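ForH (Streptomyces kaniharaensis, PDB 6NKO) probably takes part in formycin A biosynthesis, being related to the IMP cyclohydrolase part of the bifunctional purine-biosynthesis enzyme AICAR transformylase/IMP cyclohydrolase. Local coordinates at residues 122-134 with 201-215. Residues are numbered along the deposited sequence; the frame is centred on the assembly and turned at random.
Sequences LPEPQPGLDPAGF and YDASVAELFGASGSR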
ATOM      1  N   LEU A 122      -5.939 -16.471   2.967  1.00 44.02           N
ATOM      2  CA  LEU A 122      -5.332 -17.384   3.920  1.00 48.81           C
ATOM      3  C   LEU A 122      -6.166 -18.653   4.061  1.00 40.30           C
ATOM      4  O   LEU A 122      -7.394 -18.616   3.937  1.00 46.96           O
ATOM      5  CB  LEU A 122      -5.187 -16.721   5.294  1.00 48.58           C
ATOM      6  CG  LEU A 122      -4.297 -15.478   5.354  1.00 53.66           C
ATOM      7  CD1 LEU A 122      -4.772 -14.559   6.464  1.00 51.12           C
ATOM      8  CD2 LEU A 122      -2.835 -15.858   5.546  1.00 42.98           C
ATOM      9  N   PRO A 123      -5.520 -19.794   4.322  1.00 47.17           N
ATOM     10  CA  PRO A 123      -6.272 -21.043   4.497  1.00 40.03           C
ATOM     11  C   PRO A 123      -7.028 -21.090   5.816  1.00 48.38           C
ATOM     12  O   PRO A 123      -6.947 -20.158   6.623  1.00 51.11           O
ATOM     13  CB  PRO A 123      -5.182 -22.118   4.437  1.00 38.36           C
ATOM     14  CG  PRO A 123      -3.952 -21.420   4.915  1.00 43.40           C
ATOM     15  CD  PRO A 123      -4.064 -20.005   4.411  1.00 56.94           C
ATOM     16  N   GLU A 124      -7.763 -22.181   6.046  1.00 46.72           N
ATOM     17  CA  GLU A 124      -8.577 -22.303   7.243  1.00 43.00           C
ATOM     18  C   GLU A 124      -7.761 -22.873   8.401  1.00 47.74           C
ATOM     19  O   GLU A 124      -6.790 -23.605   8.185  1.00 48.69           O
ATOM     20  CB  GLU A 124      -9.782 -23.199   6.973  1.00 51.76           C
ATOM     21  CG  GLU A 124     -10.815 -22.620   6.001  1.00 60.86           C
ATOM     22  CD  GLU A 124     -11.192 -21.171   6.288  1.00 55.92           C
ATOM     23  OE1 GLU A 124     -10.388 -20.253   6.011  1.00 78.66           O
ATOM     24  OE2 GLU A 124     -12.312 -20.949   6.791  1.00 61.66           O
ATOM     25  N   PRO A 125      -8.123 -22.533   9.639  1.00 54.08           N
ATOM     26  CA  PRO A 125      -7.433 -23.095  10.810  1.00 51.73           C
ATOM     27  C   PRO A 125      -7.856 -24.535  11.054  1.00 65.67           C
ATOM     28  O   PRO A 125      -8.958 -24.804  11.542  1.00 79.93           O
ATOM     29  CB  PRO A 125      -7.875 -22.165  11.949  1.00 51.41           C
ATOM     30  CG  PRO A 125      -9.190 -21.627  11.508  1.00 45.49           C
ATOM     31  CD  PRO A 125      -9.116 -21.510  10.013  1.00 43.50           C
ATOM     32  N   GLN A 126      -6.977 -25.471  10.704  1.00 62.23           N
ATOM     33  CA  GLN A 126      -7.200 -26.882  10.963  1.00 65.48           C
ATOM     34  C   GLN A 126      -6.160 -27.394  11.951  1.00 66.30           C
ATOM     35  O   GLN A 126      -5.019 -26.920  11.955  1.00 64.58           O
ATOM     36  CB  GLN A 126      -7.135 -27.711   9.672  1.00 71.18           C
ATOM     37  CG  GLN A 126      -7.953 -27.139   8.518  1.00 78.00           C
ATOM     38  CD  GLN A 126      -9.242 -27.905   8.271  1.00 84.93           C
ATOM     39  OE1 GLN A 126      -9.383 -29.059   8.679  1.00 78.40           O
ATOM     40  NE2 GLN A 126     -10.193 -27.265   7.598  1.00 65.02           N
ATOM     41  N   PRO A 127      -6.526 -28.345  12.812  1.00 73.66           N
ATOM     42  CA  PRO A 127      -5.562 -28.861  13.792  1.00 72.97           C
ATOM     43  C   PRO A 127      -4.339 -29.460  13.112  1.00 67.62           C
ATOM     44  O   PRO A 127      -4.446 -30.172  12.111  1.00 59.61           O
ATOM     45  CB  PRO A 127      -6.363 -29.924  14.552  1.00 79.91           C
ATOM     46  CG  PRO A 127      -7.789 -29.516  14.377  1.00 72.12           C
ATOM     47  CD  PRO A 127      -7.870 -28.914  13.005  1.00 75.29           C
ATOM     48  N   GLY A 128      -3.169 -29.159  13.669  1.00 69.88           N
ATOM     49  CA  GLY A 128      -1.925 -29.595  13.064  1.00 59.01           C
ATOM     50  C   GLY A 128      -1.574 -28.857  11.793  1.00 61.20           C
ATOM     51  O   GLY A 128      -0.861 -29.402  10.945  1.00 62.52           O
ATOM     52  N   LEU A 129      -2.056 -27.624  11.644  1.00 65.29           N
ATOM     53  CA  LEU A 129      -1.834 -26.857  10.425  1.00 60.51           C
ATOM     54  C   LEU A 129      -0.348 -26.623  10.187  1.00 53.69           C
ATOM     55  O   LEU A 129       0.359 -26.094  11.049  1.00 54.16           O
ATOM     56  CB  LEU A 129      -2.569 -25.519  10.516  1.00 69.94           C
ATOM     57  CG  LEU A 129      -2.421 -24.545   9.350  1.00 61.69           C
ATOM     58  CD1 LEU A 129      -3.025 -25.134   8.087  1.00 40.89           C
ATOM     59  CD2 LEU A 129      -3.075 -23.217   9.697  1.00 69.75           C
ATOM     60  N   ASP A 130       0.121 -27.022   9.014  1.00 53.61           N
ATOM     61  CA  ASP A 130       1.509 -26.784   8.626  1.00 62.98           C
ATOM     62  C   ASP A 130       1.715 -25.295   8.375  1.00 62.19           C
ATOM     63  O   ASP A 130       1.001 -24.713   7.548  1.00 52.98           O
ATOM     64  CB  ASP A 130       1.849 -27.595   7.376  1.00 56.75           C
ATOM     65  CG  ASP A 130       3.326 -27.538   7.019  1.00 65.94           C
ATOM     66  OD1 ASP A 130       4.131 -27.063   7.845  1.00 64.66           O
ATOM     67  OD2 ASP A 130       3.682 -27.979   5.905  1.00 72.68           O
ATOM     68  N   PRO A 131       2.654 -24.639   9.065  1.00 61.10           N
ATOM     69  CA  PRO A 131       2.862 -23.199   8.841  1.00 58.44           C
ATOM     70  C   PRO A 131       3.223 -22.834   7.410  1.00 65.07           C
ATOM     71  O   PRO A 131       3.041 -21.673   7.023  1.00 64.27           O
ATOM     72  CB  PRO A 131       4.005 -22.856   9.807  1.00 60.86           C
ATOM     73  CG  PRO A 131       3.899 -23.873  10.886  1.00 54.18           C
ATOM     74  CD  PRO A 131       3.418 -25.136  10.223  1.00 61.65           C
ATOM     75  N   ALA A 132       3.723 -23.779   6.611  1.00 59.35           N
ATOM     76  CA  ALA A 132       4.104 -23.469   5.237  1.00 54.01           C
ATOM     77  C   ALA A 132       2.921 -23.019   4.390  1.00 58.77           C
ATOM     78  O   ALA A 132       3.118 -22.314   3.394  1.00 80.09           O
ATOM     79  CB  ALA A 132       4.771 -24.684   4.589  1.00 61.43           C
ATOM     80  N   GLY A 133       1.703 -23.400   4.762  1.00 60.05           N
ATOM     81  CA  GLY A 133       0.531 -23.069   3.981  1.00 60.66           C
ATOM     82  C   GLY A 133       0.002 -21.660   4.121  1.00 65.28           C
ATOM     83  O   GLY A 133      -1.019 -21.340   3.505  1.00 64.96           O
ATOM     84  N   PHE A 134       0.653 -20.798   4.904  1.00 58.01           N
ATOM     85  CA  PHE A 134       0.133 -19.449   5.098  1.00 61.61           C
ATOM     86  C   PHE A 134       1.218 -18.438   5.455  1.00 53.11           C
ATOM     87  O   PHE A 134       1.051 -17.238   5.211  1.00 62.40           O
ATOM     88  CB  PHE A 134      -0.947 -19.449   6.189  1.00 55.57           C
ATOM     89  CG  PHE A 134      -0.411 -19.639   7.587  1.00 57.35           C
ATOM     90  CD1 PHE A 134      -0.067 -18.547   8.371  1.00 51.89           C
ATOM     91  CD2 PHE A 134      -0.270 -20.908   8.122  1.00 54.13           C
ATOM     92  CE1 PHE A 134       0.423 -18.719   9.654  1.00 53.29           C
ATOM     93  CE2 PHE A 134       0.214 -21.084   9.409  1.00 56.74           C
ATOM     94  CZ  PHE A 134       0.562 -19.987  10.173  1.00 43.64           C
ATOM     95  N   TYR A 201      -6.984  -9.056   9.619  1.00 37.05           N
ATOM     96  CA  TYR A 201      -5.906  -9.833   9.015  1.00 29.46           C
ATOM     97  C   TYR A 201      -5.027 -10.474  10.083  1.00 45.40           C
ATOM     98  O   TYR A 201      -4.724 -11.671  10.019  1.00 45.59           O
ATOM     99  CB  TYR A 201      -5.082  -8.924   8.100  1.00 41.36           C
ATOM    100  CG  TYR A 201      -3.975  -9.607   7.327  1.00 44.43           C
ATOM    101  CD1 TYR A 201      -4.114 -10.911   6.871  1.00 41.17           C
ATOM    102  CD2 TYR A 201      -2.790  -8.937   7.049  1.00 51.19           C
ATOM    103  CE1 TYR A 201      -3.097 -11.529   6.161  1.00 42.47           C
ATOM    104  CE2 TYR A 201      -1.773  -9.545   6.342  1.00 55.48           C
ATOM    105  CZ  TYR A 201      -1.929 -10.840   5.901  1.00 60.08           C
ATOM    106  OH  TYR A 201      -0.913 -11.445   5.197  1.00 64.51           O
ATOM    107  N   ASP A 202      -4.616  -9.691  11.086  1.00 39.48           N
ATOM    108  CA  ASP A 202      -3.757 -10.221  12.140  1.00 44.69           C
ATOM    109  C   ASP A 202      -4.484 -11.238  13.014  1.00 40.28           C
ATOM    110  O   ASP A 202      -3.867 -12.199  13.486  1.00 36.19           O
ATOM    111  CB  ASP A 202      -3.217  -9.079  13.004  1.00 40.54           C
ATOM    112  CG  ASP A 202      -2.053  -8.350  12.355  1.00 47.95           C
ATOM    113  OD1 ASP A 202      -1.606  -8.778  11.269  1.00 41.07           O
ATOM    114  OD2 ASP A 202      -1.587  -7.344  12.935  1.00 45.44           O
ATOM    115  N   ALA A 203      -5.786 -11.045  13.248  1.00 38.17           N
ATOM    116  CA  ALA A 203      -6.532 -11.998  14.067  1.00 39.58           C
ATOM    117  C   ALA A 203      -6.666 -13.340  13.361  1.00 42.33           C
ATOM    118  O   ALA A 203      -6.609 -14.395  14.005  1.00 51.78           O
ATOM    119  CB  ALA A 203      -7.908 -11.431  14.422  1.00 22.37           C
ATOM    120  N   SER A 204      -6.840 -13.323  12.036  1.00 35.61           N
ATOM    121  CA  SER A 204      -6.890 -14.571  11.281  1.00 37.85           C
ATOM    122  C   SER A 204      -5.539 -15.276  11.291  1.00 41.98           C
ATOM    123  O   SER A 204      -5.476 -16.504  11.432  1.00 50.33           O
ATOM    124  CB  SER A 204      -7.341 -14.298   9.847  1.00 44.19           C
ATOM    125  OG  SER A 204      -8.727 -14.014   9.794  1.00 52.01           O
ATOM    126  N   VAL A 205      -4.449 -14.519  11.141  1.00 42.09           N
ATOM    127  CA  VAL A 205      -3.119 -15.125  11.151  1.00 44.20           C
ATOM    128  C   VAL A 205      -2.809 -15.713  12.523  1.00 39.20           C
ATOM    129  O   VAL A 205      -2.194 -16.780  12.630  1.00 46.97           O
ATOM    130  CB  VAL A 205      -2.060 -14.095  10.718  1.00 46.92           C
ATOM    131  CG1 VAL A 205      -0.657 -14.671  10.878  1.00 42.34           C
ATOM    132  CG2 VAL A 205      -2.301 -13.657   9.277  1.00 32.62           C
ATOM    133  N   ALA A 206      -3.236 -15.033  13.592  1.00 35.74           N
ATOM    134  CA  ALA A 206      -3.055 -15.576  14.935  1.00 37.63           C
ATOM    135  C   ALA A 206      -3.794 -16.897  15.098  1.00 43.11           C
ATOM    136  O   ALA A 206      -3.285 -17.831  15.729  1.00 41.94           O
ATOM    137  CB  ALA A 206      -3.529 -14.566  15.982  1.00 29.97           C
ATOM    138  N   GLU A 207      -4.997 -16.997  14.528  1.00 40.63           N
ATOM    139  CA  GLU A 207      -5.746 -18.248  14.587  1.00 50.69           C
ATOM    140  C   GLU A 207      -5.017 -19.376  13.869  1.00 46.23           C
ATOM    141  O   GLU A 207      -5.095 -20.535  14.292  1.00 47.36           O
ATOM    142  CB  GLU A 207      -7.137 -18.051  13.988  1.00 49.24           C
ATOM    143  CG  GLU A 207      -8.203 -18.944  14.583  1.00 56.61           C
ATOM    144  CD  GLU A 207      -9.551 -18.758  13.915  1.00 77.64           C
ATOM    145  OE1 GLU A 207      -9.601 -18.113  12.845  1.00 66.43           O
ATOM    146  OE2 GLU A 207     -10.560 -19.252  14.462  1.00 75.22           O
ATOM    147  N   LEU A 208      -4.307 -19.062  12.783  1.00 45.06           N
ATOM    148  CA  LEU A 208      -3.557 -20.095  12.075  1.00 52.19           C
ATOM    149  C   LEU A 208      -2.358 -20.558  12.893  1.00 52.68           C
ATOM    150  O   LEU A 208      -2.057 -21.756  12.938  1.00 41.16           O
ATOM    151  CB  LEU A 208      -3.119 -19.581  10.704  1.00 42.60           C
ATOM    152  CG  LEU A 208      -4.247 -19.105   9.782  1.00 46.75           C
ATOM    153  CD1 LEU A 208      -3.707 -18.660   8.432  1.00 45.86           C
ATOM    154  CD2 LEU A 208      -5.301 -20.188   9.604  1.00 47.61           C
ATOM    155  N   PHE A 209      -1.664 -19.625  13.551  1.00 50.68           N
ATOM    156  CA  PHE A 209      -0.553 -20.007  14.417  1.00 55.86           C
ATOM    157  C   PHE A 209      -1.042 -20.838  15.597  1.00 56.39           C
ATOM    158  O   PHE A 209      -0.386 -21.806  15.998  1.00 46.86           O
ATOM    159  CB  PHE A 209       0.188 -18.762  14.906  1.00 42.55           C
ATOM    160  CG  PHE A 209       1.222 -18.253  13.942  1.00 47.24           C
ATOM    161  CD1 PHE A 209       2.342 -19.010  13.642  1.00 38.93           C
ATOM    162  CD2 PHE A 209       1.075 -17.016  13.336  1.00 36.15           C
ATOM    163  CE1 PHE A 209       3.297 -18.545  12.754  1.00 38.49           C
ATOM    164  CE2 PHE A 209       2.027 -16.545  12.448  1.00 45.16           C
ATOM    165  CZ  PHE A 209       3.139 -17.310  12.157  1.00 37.04           C
ATOM    166  N   GLY A 210      -2.197 -20.476  16.163  1.00 49.78           N
ATOM    167  CA  GLY A 210      -2.759 -21.267  17.246  1.00 49.85           C
ATOM    168  C   GLY A 210      -3.140 -22.669  16.810  1.00 51.81           C
ATOM    169  O   GLY A 210      -2.863 -23.645  17.511  1.00 48.25           O
ATOM    170  N   ALA A 211      -3.785 -22.789  15.644  1.00 60.53           N
ATOM    171  CA  ALA A 211      -4.106 -24.102  15.097  1.00 53.70           C
ATOM    172  C   ALA A 211      -2.859 -24.880  14.701  1.00 56.93           C
ATOM    173  O   ALA A 211      -2.898 -26.114  14.663  1.00 58.08           O
ATOM    174  CB  ALA A 211      -5.036 -23.958  13.891  1.00 45.25           C
ATOM    175  N   SER A 212      -1.755 -24.190  14.404  1.00 53.51           N
ATOM    176  CA  SER A 212      -0.500 -24.869  14.115  1.00 56.86           C
ATOM    177  C   SER A 212       0.062 -25.587  15.335  1.00 71.54           C
ATOM    178  O   SER A 212       0.820 -26.550  15.178  1.00 72.88           O
ATOM    179  CB  SER A 212       0.528 -23.868  13.583  1.00 51.08           C
ATOM    180  OG  SER A 212       0.413 -23.709  12.182  1.00 63.95           O
ATOM    181  N   GLY A 213      -0.291 -25.143  16.540  1.00 71.54           N
ATOM    182  CA  GLY A 213       0.189 -25.732  17.771  1.00 75.60           C
ATOM    183  C   GLY A 213      -0.604 -26.909  18.287  1.00 82.73           C
ATOM    184  O   GLY A 213      -0.239 -27.483  19.318  1.00 91.04           O
ATOM    185  N   SER A 214      -1.685 -27.286  17.610  1.00 83.59           N
ATOM    186  CA  SER A 214      -2.461 -28.454  17.988  1.00 90.25           C
ATOM    187  C   SER A 214      -1.947 -29.684  17.241  1.00 92.54           C
ATOM    188  O   SER A 214      -0.997 -29.617  16.458  1.00 87.49           O
ATOM    189  CB  SER A 214      -3.946 -28.216  17.718  1.00 82.13           C
ATOM    190  OG  SER A 214      -4.431 -27.121  18.475  1.00 84.78           O
ATOM    191  N   ARG A 215      -2.583 -30.825  17.486  1.00 97.45           N
ATOM    192  CA  ARG A 215      -2.179 -32.072  16.847  1.00 97.63           C
ATOM    193  C   ARG A 215      -3.176 -32.490  15.772  1.00 87.13           C
ATOM    194  O   ARG A 215      -4.372 -32.227  15.887  1.00 91.06           O
ATOM    195  CB  ARG A 215      -2.029 -33.183  17.887  1.00 95.71           C
ATOM    196  CG  ARG A 215      -0.588 -33.572  18.175  1.00108.45           C
ATOM    197  CD  ARG A 215       0.216 -32.389  18.694  1.00107.20           C
ATOM    198  NE  ARG A 215      -0.060 -32.112  20.103  1.00109.39           N
ATOM    199  CZ  ARG A 215       0.429 -32.819  21.116  1.00104.23           C
ATOM    200  NH1 ARG A 215       0.122 -32.492  22.364  1.00102.33           N
ATOM    201  NH2 ARG A 215       1.226 -33.854  20.885  1.00 98.07           N
TER
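A proline-rich loop packs along the last turns of the C-terminal helix, with Leu-208 pressed against Phe-134 and polar bonds at Ala-211 and Ser-212; the contact lies at the surface, its centre about 25 Å from the centre of the chain. Leu-208 is the hub. Leu-208 CB sits over the middle of one face of the Phe-134 ring, 3.7 Å from its centroid and 9° off the normal, a CH-pi contact. Leu-208 CG lies anti to its carbonyl carbon (chi1 -57°); with chi2 extended, Leu-208 CD1 comes to 3.5 Å from Phe-134 CG, while CD2 reaches the backbone of Pro-123 and the side chains of Pro-125 and Leu-129. The edge of Phe-134 then meets the face of Phe-209 in a T-shaped pair, planes at 80°.

In the MGS-like fold, a parallel sheet flanked by helices, residues 122-134 belong to the connection from strand 114-117 to helix 141-151; the long helix 184-212, in the AICARFT/IMPCHase-related part of the chain, runs alongside this loop. Toward the domain body, CD1 of Leu-122 touches the edge of the Tyr-201 ring at CE1, 3.5 Å away; Tyr-201 itself stacks on Tyr-119 and bonds through OH to Asp-139 N.

At the far end a type II turn, Gln-126 to Leu-129, carries Gly-128 at positive phi. Ala-211 O takes two weak bonds, a bent one from Gly-128 N and a longer, straighter one from Leu-129 N. Ser-212 OG donates to Leu-129 O at 2.6 Å, approaching from above the carbonyl plane.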